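Local coordinates for tailspike protein (Acinetobacter phage vB_ApiP_P1, PDB 6E1R) that probably recognises and hydrolyses surface polysaccharide of its Acinetobacter host as the trimeric tailspike of the phage, at residues A310-P315 against M339-S344; S344-K349 against V371-T376; G365-A370 against G399-I404; A390-L395 against T406-S411. One frame throughout, in Å; residues are numbered along the deposited sequence.

Contact 1: residues A310-P315 against M339-S344; sequences ANTSTP and MNRPCS
N311 turns its amide toward P342, and S344 reaches T314, the last residue of the type I turn from N311, and P315 just after it. The ND2 of N311 donates to P342 O at 3.2 Å, and that oxygen lies practically in the amide plane (1° out of it). A chi1 of -53° sets CG anti to the carbonyl carbon, which brings this amide carbon near P342 O. The other side of the amide is held too: OD1 accepts from N286 N, so N311 joins three coils. At the far end, S344 CB lies 3.3 Å from T312 O, and S344 OG makes a weak, unsettled hydrogen bond to T314 O. A water also joins that OG to S313 O, weakly at the latter. C343 CB lies near T314 O. On the outer side, T312 CG2 meets R341 CD at 4.1 Å, the two chains crossing at a slant. Backbone bonds complete the seam: A310 N to N340 O, N311 N to R341 O and S344 N to T314 O (2.9 Å). The two loops are stacked corners of a parallel beta-helix. One links strands 306-309 and 316-320; the other links strands 331-338 and 346-350.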
# COMPACT_ATOMS: atom_id res chain seq x y z
N ALA A 310 7.57 -0.93 -21.48
CA ALA A 310 7.30 -0.86 -22.92
C ALA A 310 7.04 0.57 -23.39
O ALA A 310 6.24 0.80 -24.30
CB ALA A 310 6.12 -1.76 -23.30
N ASN A 311 7.72 1.55 -22.79
CA ASN A 311 7.60 2.94 -23.21
C ASN A 311 8.94 3.41 -23.77
O ASN A 311 9.55 4.34 -23.23
CB ASN A 311 7.14 3.81 -22.05
CG ASN A 311 5.88 3.28 -21.39
OD1 ASN A 311 4.88 3.01 -22.06
ND2 ASN A 311 5.93 3.12 -20.07
N THR A 312 9.38 2.79 -24.86
CA THR A 312 10.74 2.99 -25.35
C THR A 312 10.96 4.40 -25.89
O THR A 312 12.09 4.89 -25.90
CB THR A 312 11.06 1.96 -26.43
OG1 THR A 312 9.83 1.46 -26.99
CG2 THR A 312 11.84 0.80 -25.85
N SER A 313 9.90 5.06 -26.36
CA SER A 313 10.02 6.38 -26.96
C SER A 313 9.67 7.52 -26.02
O SER A 313 9.75 8.68 -26.42
CB SER A 313 9.15 6.46 -28.22
OG SER A 313 9.47 5.42 -29.12
N THR A 314 9.28 7.22 -24.78
CA THR A 314 8.92 8.27 -23.84
C THR A 314 10.13 8.63 -22.99
O THR A 314 10.71 7.74 -22.35
CB THR A 314 7.77 7.82 -22.95
OG1 THR A 314 6.67 7.42 -23.77
CG2 THR A 314 7.32 8.96 -22.05
N PRO A 315 10.54 9.90 -22.95
CA PRO A 315 11.75 10.25 -22.19
C PRO A 315 11.65 9.95 -20.70
O PRO A 315 12.54 9.29 -20.15
CB PRO A 315 11.90 11.75 -22.46
CG PRO A 315 11.24 11.97 -23.77
CD PRO A 315 10.06 11.02 -23.78
N MSE A 339 9.25 -2.90 -14.00
CA MSE A 339 9.65 -1.86 -14.94
C MSE A 339 10.63 -2.35 -16.00
O MSE A 339 11.84 -2.12 -15.91
CB MSE A 339 10.27 -0.68 -14.18
CG MSE A 339 9.31 -0.01 -13.22
SE MSE A 339 10.15 1.40 -12.17
CE MSE A 339 9.07 2.91 -12.76
N ASN A 340 10.10 -3.02 -17.02
CA ASN A 340 10.89 -3.49 -18.16
C ASN A 340 10.92 -2.38 -19.20
O ASN A 340 9.99 -2.24 -20.00
CB ASN A 340 10.30 -4.78 -18.72
CG ASN A 340 11.18 -5.40 -19.79
OD1 ASN A 340 12.34 -5.03 -19.95
ND2 ASN A 340 10.63 -6.37 -20.52
N ARG A 341 11.99 -1.59 -19.20
CA ARG A 341 12.11 -0.43 -20.09
C ARG A 341 10.98 0.57 -19.86
O ARG A 341 10.13 0.75 -20.74
CB ARG A 341 12.17 -0.84 -21.56
CG ARG A 341 13.31 -1.77 -21.93
CD ARG A 341 13.17 -2.22 -23.37
NE ARG A 341 14.46 -2.22 -24.06
CZ ARG A 341 15.29 -3.26 -24.15
NH1 ARG A 341 14.99 -4.42 -23.57
NH2 ARG A 341 16.43 -3.13 -24.81
N PRO A 342 10.95 1.24 -18.71
CA PRO A 342 9.83 2.16 -18.44
C PRO A 342 9.91 3.46 -19.22
O PRO A 342 8.88 4.11 -19.39
CB PRO A 342 9.95 2.41 -16.93
CG PRO A 342 11.41 2.25 -16.65
CD PRO A 342 11.90 1.17 -17.59
N CYS A 343 11.09 3.86 -19.68
CA CYS A 343 11.27 5.13 -20.39
C CYS A 343 12.61 5.09 -21.10
O CYS A 343 13.28 4.05 -21.16
CB CYS A 343 11.16 6.31 -19.42
SG CYS A 343 12.28 6.19 -18.02
N SER A 344 13.03 6.24 -21.64
CA SER A 344 14.23 6.32 -22.45
C SER A 344 15.32 7.23 -21.89
O SER A 344 16.48 7.06 -22.27
CB SER A 344 13.89 6.79 -23.87
OG SER A 344 13.33 8.09 -23.86
O HOH W 1 12.44 8.91 -26.44

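Contact 2: residues S344-K349 against V371-T376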
# COMPACT_ATOMS: atom_id res chain seq x y z
N SER A 344 13.03 6.24 -21.64
CA SER A 344 14.23 6.32 -22.45
C SER A 344 15.32 7.23 -21.89
O SER A 344 16.48 7.06 -22.27
CB SER A 344 13.89 6.79 -23.87
OG SER A 344 13.33 8.09 -23.86
N VAL A 345 15.00 8.17 -21.00
CA VAL A 345 16.01 9.07 -20.45
C VAL A 345 16.16 8.86 -18.95
O VAL A 345 17.25 8.53 -18.47
CB VAL A 345 15.67 10.54 -20.77
CG1 VAL A 345 16.76 11.46 -20.25
CG2 VAL A 345 15.48 10.73 -22.27
N ALA A 346 15.07 9.04 -18.20
CA ALA A 346 15.10 8.87 -16.76
C ALA A 346 13.69 8.64 -16.26
O ALA A 346 12.74 9.25 -16.76
CB ALA A 346 15.72 10.09 -16.07
N ILE A 347 13.54 7.75 -15.27
CA ILE A 347 12.22 7.46 -14.73
C ILE A 347 11.63 8.71 -14.08
O ILE A 347 10.52 9.14 -14.41
CB ILE A 347 12.29 6.29 -13.74
CG1 ILE A 347 12.73 5.01 -14.45
CG2 ILE A 347 10.94 6.08 -13.06
CD1 ILE A 347 12.93 3.83 -13.53
N GLY A 348 12.37 9.31 -13.16
CA GLY A 348 11.92 10.53 -12.52
C GLY A 348 12.68 11.75 -12.99
O GLY A 348 13.91 11.80 -12.87
N LYS A 349 11.97 12.74 -13.52
CA LYS A 349 12.57 13.98 -13.98
C LYS A 349 12.11 15.11 -13.06
O LYS A 349 10.90 15.33 -12.90
CB LYS A 349 12.19 14.29 -15.42
CG LYS A 349 12.59 15.68 -15.89
CD LYS A 349 14.09 15.91 -15.75
CE LYS A 349 14.46 17.34 -16.12
NZ LYS A 349 15.91 17.63 -15.93
N VAL A 371 17.90 6.31 -13.73
CA VAL A 371 16.86 6.15 -12.72
C VAL A 371 16.18 7.48 -12.43
O VAL A 371 14.94 7.57 -12.45
CB VAL A 371 17.46 5.53 -11.44
CG1 VAL A 371 16.41 5.45 -10.35
CG2 VAL A 371 18.02 4.15 -11.74
N VAL A 372 16.96 8.52 -12.16
CA VAL A 372 16.43 9.86 -11.91
C VAL A 372 17.31 10.88 -12.62
O VAL A 372 18.43 10.59 -13.03
CB VAL A 372 16.35 10.19 -10.40
CG1 VAL A 372 15.33 9.31 -9.70
CG2 VAL A 372 17.72 10.05 -9.75
N GLU A 373 16.77 12.09 -12.77
CA GLU A 373 17.50 13.22 -13.32
C GLU A 373 17.13 14.47 -12.55
O GLU A 373 15.94 14.80 -12.43
CB GLU A 373 17.21 13.42 -14.81
CG GLU A 373 17.95 14.60 -15.42
CD GLU A 373 17.65 14.79 -16.90
OE1 GLU A 373 17.42 13.78 -17.60
OE2 GLU A 373 17.65 15.95 -17.36
N SER A 374 18.13 15.16 -12.02
CA SER A 374 17.88 16.34 -11.22
C SER A 374 17.46 17.51 -12.10
O SER A 374 17.47 17.44 -13.33
CB SER A 374 19.11 16.71 -10.40
OG SER A 374 20.16 17.16 -11.24
N SER A 375 17.09 18.62 -11.45
CA SER A 375 16.72 19.83 -12.18
C SER A 375 17.89 20.41 -12.96
O SER A 375 17.68 21.13 -13.94
CB SER A 375 16.16 20.87 -11.22
OG SER A 375 17.06 21.12 -10.16
N THR A 376 19.12 20.11 -12.55
CA THR A 376 20.32 20.58 -13.23
C THR A 376 20.87 19.55 -14.21
O THR A 376 21.97 19.74 -14.75
CB THR A 376 21.39 20.96 -12.21
OG1 THR A 376 21.62 19.86 -11.33
CG2 THR A 376 20.94 22.17 -11.41
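K349 and E373 both send CG anti to the backbone N, from neighbouring parallel strands. K349 then bends at chi2 (58°), while E373 stays extended beyond CG. The two chains cross at a slant, and K349 CD lies 3.9 Å from E373 CD. K349 NZ forms a salt bridge to E373 OE2 at 2.8 Å. It comes from above the carboxylate plane, 49° out of it. The same NZ donates to S374 O at 3.0 Å, so the ammonium group is gripped by a charged and a neutral oxygen. E373 OE1, the other carboxylate oxygen, lies 3.6 Å from V345 CG1. Nearer the backbone, A346 CB packs on E373 CB at 3.9 Å. I347 CB lies near V371 O, where the chain turns a corner. The main chains pair in parallel, G348 with V372 and K349 with E373. G348 N donates to V371 O, and E373 N donates to G348 O at 2.9 Å. This is the side-by-side pairing of successive coils in a parallel beta-helix. K349 and E373 share one face, where both also touch Y316. V372 points to the other face and packs on Y358. Strand 346-350 is flanked by strand 316-320 and by strand 372-373, the outermost strand of this sheet within the chain.

Contact 3: residues G365-A370 against G399-I404; sequences GQLISA and GSIGDI
S369 and A370 meet G399 and S400 in a contact made largely by main chain, near the C-terminal end of the parallel beta-helix. Strand 364-367 has just ended, and the chain is turning the corner toward strand 372-373. The loop that follows strand 392-395 lies against this corner. The anchor is one backbone hydrogen bond, from S400 N to S369 O at 3.0 Å. The donor sits well above the carbonyl plane of S369, 48° out of it. G399 comes in close beside the bond. Its CA makes CH...O contacts to S369 O at 3.2 Å and to L367 O, so it lies beside two carbonyl oxygens of the corner. Side chains add less. L367 CD1 touches I401 CG2 at 4.2 Å. Beyond this pair, L367 also packs on F393, and I401 on L395, which ties the loop to strand 392-395. Past S400 the loop makes a type II' turn from I401 to I404, closed by I404 N to I401 O. D403 in that turn packs on Q421 of a second subunit, so the loop reaches the trimer interface. S400 OG sits between its own backbone N and carbonyl carbon (chi1 60°). There it is hydrogen-bonded to N380 ND2, a residue that A370 touches as well. The same OG lies 3.5 Å from A370 CB, while A370 CA makes a CH...O contact to S400 O at 3.4 Å.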
# COMPACT_ATOMS: atom_id res chain seq x y z
N GLY A 365 13.09 -5.03 -13.29
CA GLY A 365 13.01 -4.84 -14.72
C GLY A 365 14.37 -4.54 -15.32
O GLY A 365 15.40 -4.72 -14.68
N GLN A 366 14.33 -4.07 -16.56
CA GLN A 366 15.52 -3.75 -17.34
C GLN A 366 15.44 -2.30 -17.80
O GLN A 366 14.37 -1.83 -18.21
CB GLN A 366 15.66 -4.69 -18.54
CG GLN A 366 16.81 -4.35 -19.48
CD GLN A 366 16.91 -5.31 -20.64
OE1 GLN A 366 16.25 -5.14 -21.67
NE2 GLN A 366 17.74 -6.34 -20.49
N LEU A 367 16.56 -1.59 -17.74
CA LEU A 367 16.60 -0.16 -17.99
C LEU A 367 17.36 0.16 -19.27
O LEU A 367 18.46 -0.35 -19.49
CB LEU A 367 17.25 0.57 -16.81
CG LEU A 367 16.47 0.52 -15.50
CD1 LEU A 367 17.22 1.26 -14.40
CD2 LEU A 367 15.08 1.11 -15.68
N ILE A 368 16.76 1.00 -20.11
CA ILE A 368 17.45 1.67 -21.20
C ILE A 368 17.62 3.16 -20.90
O ILE A 368 17.81 3.96 -21.81
CB ILE A 368 16.73 1.46 -22.54
CG1 ILE A 368 15.28 1.92 -22.44
CG2 ILE A 368 16.81 0.01 -22.97
CD1 ILE A 368 14.56 1.93 -23.77
N SER A 369 17.54 3.53 -19.62
CA SER A 369 17.53 4.92 -19.21
C SER A 369 18.23 5.05 -17.87
O SER A 369 18.71 4.07 -17.30
CB SER A 369 16.09 5.46 -19.12
OG SER A 369 15.39 4.83 -18.06
N ALA A 370 18.27 6.27 -17.35
CA ALA A 370 18.73 6.51 -15.99
C ALA A 370 17.57 6.32 -15.02
O ALA A 370 16.41 6.18 -15.41
CB ALA A 370 19.33 7.91 -15.86
N GLY A 399 21.06 2.45 -20.54
CA GLY A 399 20.71 2.36 -19.14
C GLY A 399 21.88 2.68 -18.22
O GLY A 399 23.05 2.45 -18.54
N SER A 400 21.55 3.23 -17.05
CA SER A 400 22.55 3.64 -16.09
C SER A 400 21.91 3.75 -14.72
O SER A 400 20.75 4.17 -14.60
CB SER A 400 23.20 4.98 -16.48
OG SER A 400 22.23 6.01 -16.54
N ILE A 401 22.65 3.38 -13.68
CA ILE A 401 22.21 3.53 -12.30
C ILE A 401 23.15 4.38 -11.47
O ILE A 401 22.76 4.82 -10.38
CB ILE A 401 22.00 2.16 -11.62
CG1 ILE A 401 23.29 1.34 -11.65
CG2 ILE A 401 20.85 1.40 -12.27
CD1 ILE A 401 23.16 -0.02 -10.99
N GLY A 402 24.36 4.65 -11.94
CA GLY A 402 25.28 5.48 -11.18
C GLY A 402 25.68 4.83 -9.88
O GLY A 402 26.04 3.64 -9.84
N ASP A 403 25.60 5.59 -8.79
CA ASP A 403 25.94 5.11 -7.47
C ASP A 403 24.74 4.58 -6.70
O ASP A 403 24.83 4.38 -5.49
CB ASP A 403 26.63 6.21 -6.66
CG ASP A 403 27.98 6.60 -7.22
OD1 ASP A 403 28.63 5.74 -7.86
OD2 ASP A 403 28.40 7.76 -7.02
N ILE A 404 23.61 4.38 -7.37
CA ILE A 404 22.41 3.86 -6.72
C ILE A 404 22.55 2.35 -6.55
O ILE A 404 22.98 1.64 -7.47
CB ILE A 404 21.16 4.22 -7.53
CG1 ILE A 404 21.06 5.74 -7.70
CG2 ILE A 404 19.90 3.68 -6.86
CD1 ILE A 404 19.92 6.19 -8.58

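Contact 4: residues A390-L395 against T406-S411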
# COMPACT_ATOMS: atom_id res chain seq x y z
N ALA A 390 16.31 -3.60 -2.42
CA ALA A 390 15.82 -4.82 -3.05
C ALA A 390 15.41 -4.61 -4.50
O ALA A 390 14.54 -5.32 -5.02
CB ALA A 390 14.65 -5.42 -2.25
N ASN A 391 16.04 -3.66 -5.18
CA ASN A 391 15.77 -3.41 -6.59
C ASN A 391 16.66 -4.27 -7.46
O ASN A 391 17.83 -4.49 -7.15
CB ASN A 391 15.99 -1.93 -6.92
CG ASN A 391 15.05 -1.01 -6.18
OD1 ASN A 391 13.84 -1.22 -6.18
ND2 ASN A 391 15.60 0.01 -5.54
N HIS A 392 16.10 -4.77 -8.56
CA HIS A 392 16.87 -5.48 -9.58
C HIS A 392 16.68 -4.78 -10.91
O HIS A 392 15.57 -4.71 -11.43
CB HIS A 392 16.43 -6.94 -9.69
CG HIS A 392 17.12 -7.68 -10.80
ND1 HIS A 392 18.48 -7.86 -10.84
CD2 HIS A 392 16.63 -8.27 -11.92
CE1 HIS A 392 18.81 -8.53 -11.93
NE2 HIS A 392 17.70 -8.79 -12.60
N PHE A 393 17.78 -4.25 -11.45
CA PHE A 393 17.77 -3.54 -12.72
C PHE A 393 18.89 -4.07 -13.59
O PHE A 393 20.06 -4.00 -13.20
CB PHE A 393 17.91 -2.03 -12.51
CG PHE A 393 16.67 -1.37 -11.99
CD1 PHE A 393 15.44 -1.63 -12.56
CD2 PHE A 393 16.74 -0.48 -10.93
CE1 PHE A 393 14.29 -1.03 -12.08
CE2 PHE A 393 15.60 0.14 -10.45
CZ PHE A 393 14.37 -0.14 -11.02
N THR A 394 18.54 -4.60 -14.76
CA THR A 394 19.52 -4.95 -15.77
C THR A 394 19.70 -3.78 -16.72
O THR A 394 18.72 -3.14 -17.12
CB THR A 394 19.10 -6.20 -16.54
OG1 THR A 394 17.72 -6.49 -16.26
CG2 THR A 394 19.95 -7.39 -16.13
N LEU A 395 20.94 -3.49 -17.07
CA LEU A 395 21.26 -2.32 -17.89
C LEU A 395 21.38 -2.73 -19.35
O LEU A 395 22.24 -3.55 -19.71
CB LEU A 395 22.56 -1.66 -17.41
CG LEU A 395 22.51 -1.07 -16.00
CD1 LEU A 395 23.84 -0.42 -15.64
CD2 LEU A 395 21.37 -0.08 -15.87
N THR A 406 21.71 -1.57 -6.18
CA THR A 406 20.81 -2.60 -6.67
C THR A 406 21.28 -3.95 -6.14
O THR A 406 22.34 -4.06 -5.52
CB THR A 406 20.74 -2.64 -8.21
OG1 THR A 406 21.99 -3.08 -8.74
CG2 THR A 406 20.41 -1.26 -8.77
N LEU A 407 20.47 -4.98 -6.38
CA LEU A 407 20.82 -6.32 -5.91
C LEU A 407 22.09 -6.82 -6.59
O LEU A 407 22.91 -7.51 -5.96
CB LEU A 407 19.66 -7.28 -6.15
CG LEU A 407 18.44 -7.10 -5.26
CD1 LEU A 407 17.36 -8.13 -5.60
CD2 LEU A 407 18.82 -7.20 -3.79
N THR A 408 22.29 -6.49 -7.86
CA THR A 408 23.50 -6.86 -8.57
C THR A 408 24.61 -5.82 -8.46
O THR A 408 25.72 -6.07 -8.93
CB THR A 408 23.19 -7.11 -10.06
OG1 THR A 408 22.59 -5.95 -10.63
CG2 THR A 408 22.25 -8.30 -10.21
N MSE A 409 24.33 -4.67 -7.85
CA MSE A 409 25.35 -3.65 -7.62
C MSE A 409 25.37 -3.22 -6.16
O MSE A 409 24.92 -2.13 -5.83
CB MSE A 409 25.10 -2.44 -8.52
CG MSE A 409 25.62 -2.60 -9.94
SE MSE A 409 27.55 -2.34 -10.05
CE MSE A 409 27.63 -0.49 -9.41
N PRO A 410 25.89 -4.09 -5.28
CA PRO A 410 25.88 -3.76 -3.85
C PRO A 410 26.78 -2.60 -3.48
O PRO A 410 26.63 -2.05 -2.38
CB PRO A 410 26.37 -5.07 -3.19
CG PRO A 410 26.26 -6.12 -4.26
CD PRO A 410 26.49 -5.40 -5.55
N SER A 411 27.71 -2.20 -4.36
CA SER A 411 28.61 -1.09 -4.06
C SER A 411 27.89 0.25 -4.01
O SER A 411 28.44 1.21 -3.47
CB SER A 411 29.74 -1.03 -5.09
OG SER A 411 29.22 -0.89 -6.40
O HOH W 2 20.13 -5.66 -9.79
O HOH W 3 21.51 -3.27 -11.35
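L407 meets A390 and N391 with both its backbone and its side chain. L407 N donates to N391 O at 2.8 Å, nearly along the C=O axis. Its CG stands anti to the carbonyl carbon (chi1 -72°) and lies near the same oxygen. CD2 rests 3.9 Å from A390 CA. The leucine also packs on Y355 of a second subunit. T406 comes second in area buried by the contact. Its CB lies 3.6 Å from N391 O, and its CG2 approaches F393 CD2 obliquely at 4.3 Å. A water next to T406 OG1 also lies close to F393 O, a doubtful bridge because that second distance is short. The strand is 392-395, which pairs in parallel with strand 364-367 near the C-terminal end of the beta-helix. The loop 406-411 comes later in the chain and folds back beside it. N391, just before the strand, turns its amide the other way, to F360 O and C363 N of the preceding coil. H392 is the third main residue. T408 CG2 touches its ring at the edge, in plane, 3.8 Å from ND1. That ND1 is hydrogen-bonded to a second water, which accepts from F393 N and T408 N and so bridges the strand and the loop. The H392 ring also meets Y364, and F328 of the second subunit at about 55° between planes.

The four contacts follow the last part of the parallel beta-helix toward its C-terminal end. Contacts 1 and 2 come in series and share S344; their centres lie about 12 Å apart. Contact 2 alternates along the chain with contact 3, about 10 Å away, and V345 O probably takes a hydrogen bond from A370 N there. Contacts 3 and 4, with centres about 9 Å apart, both reach the sheet of strands 364-367 and 392-395. Contact 4 does not touch contacts 1 or 2; its centre is about 18 Å from each. Contacts 1 and 2 stay within one subunit, whereas contacts 3 and 4 also reach other subunits. The series thus runs from coil-on-coil pairing to the trimer interface.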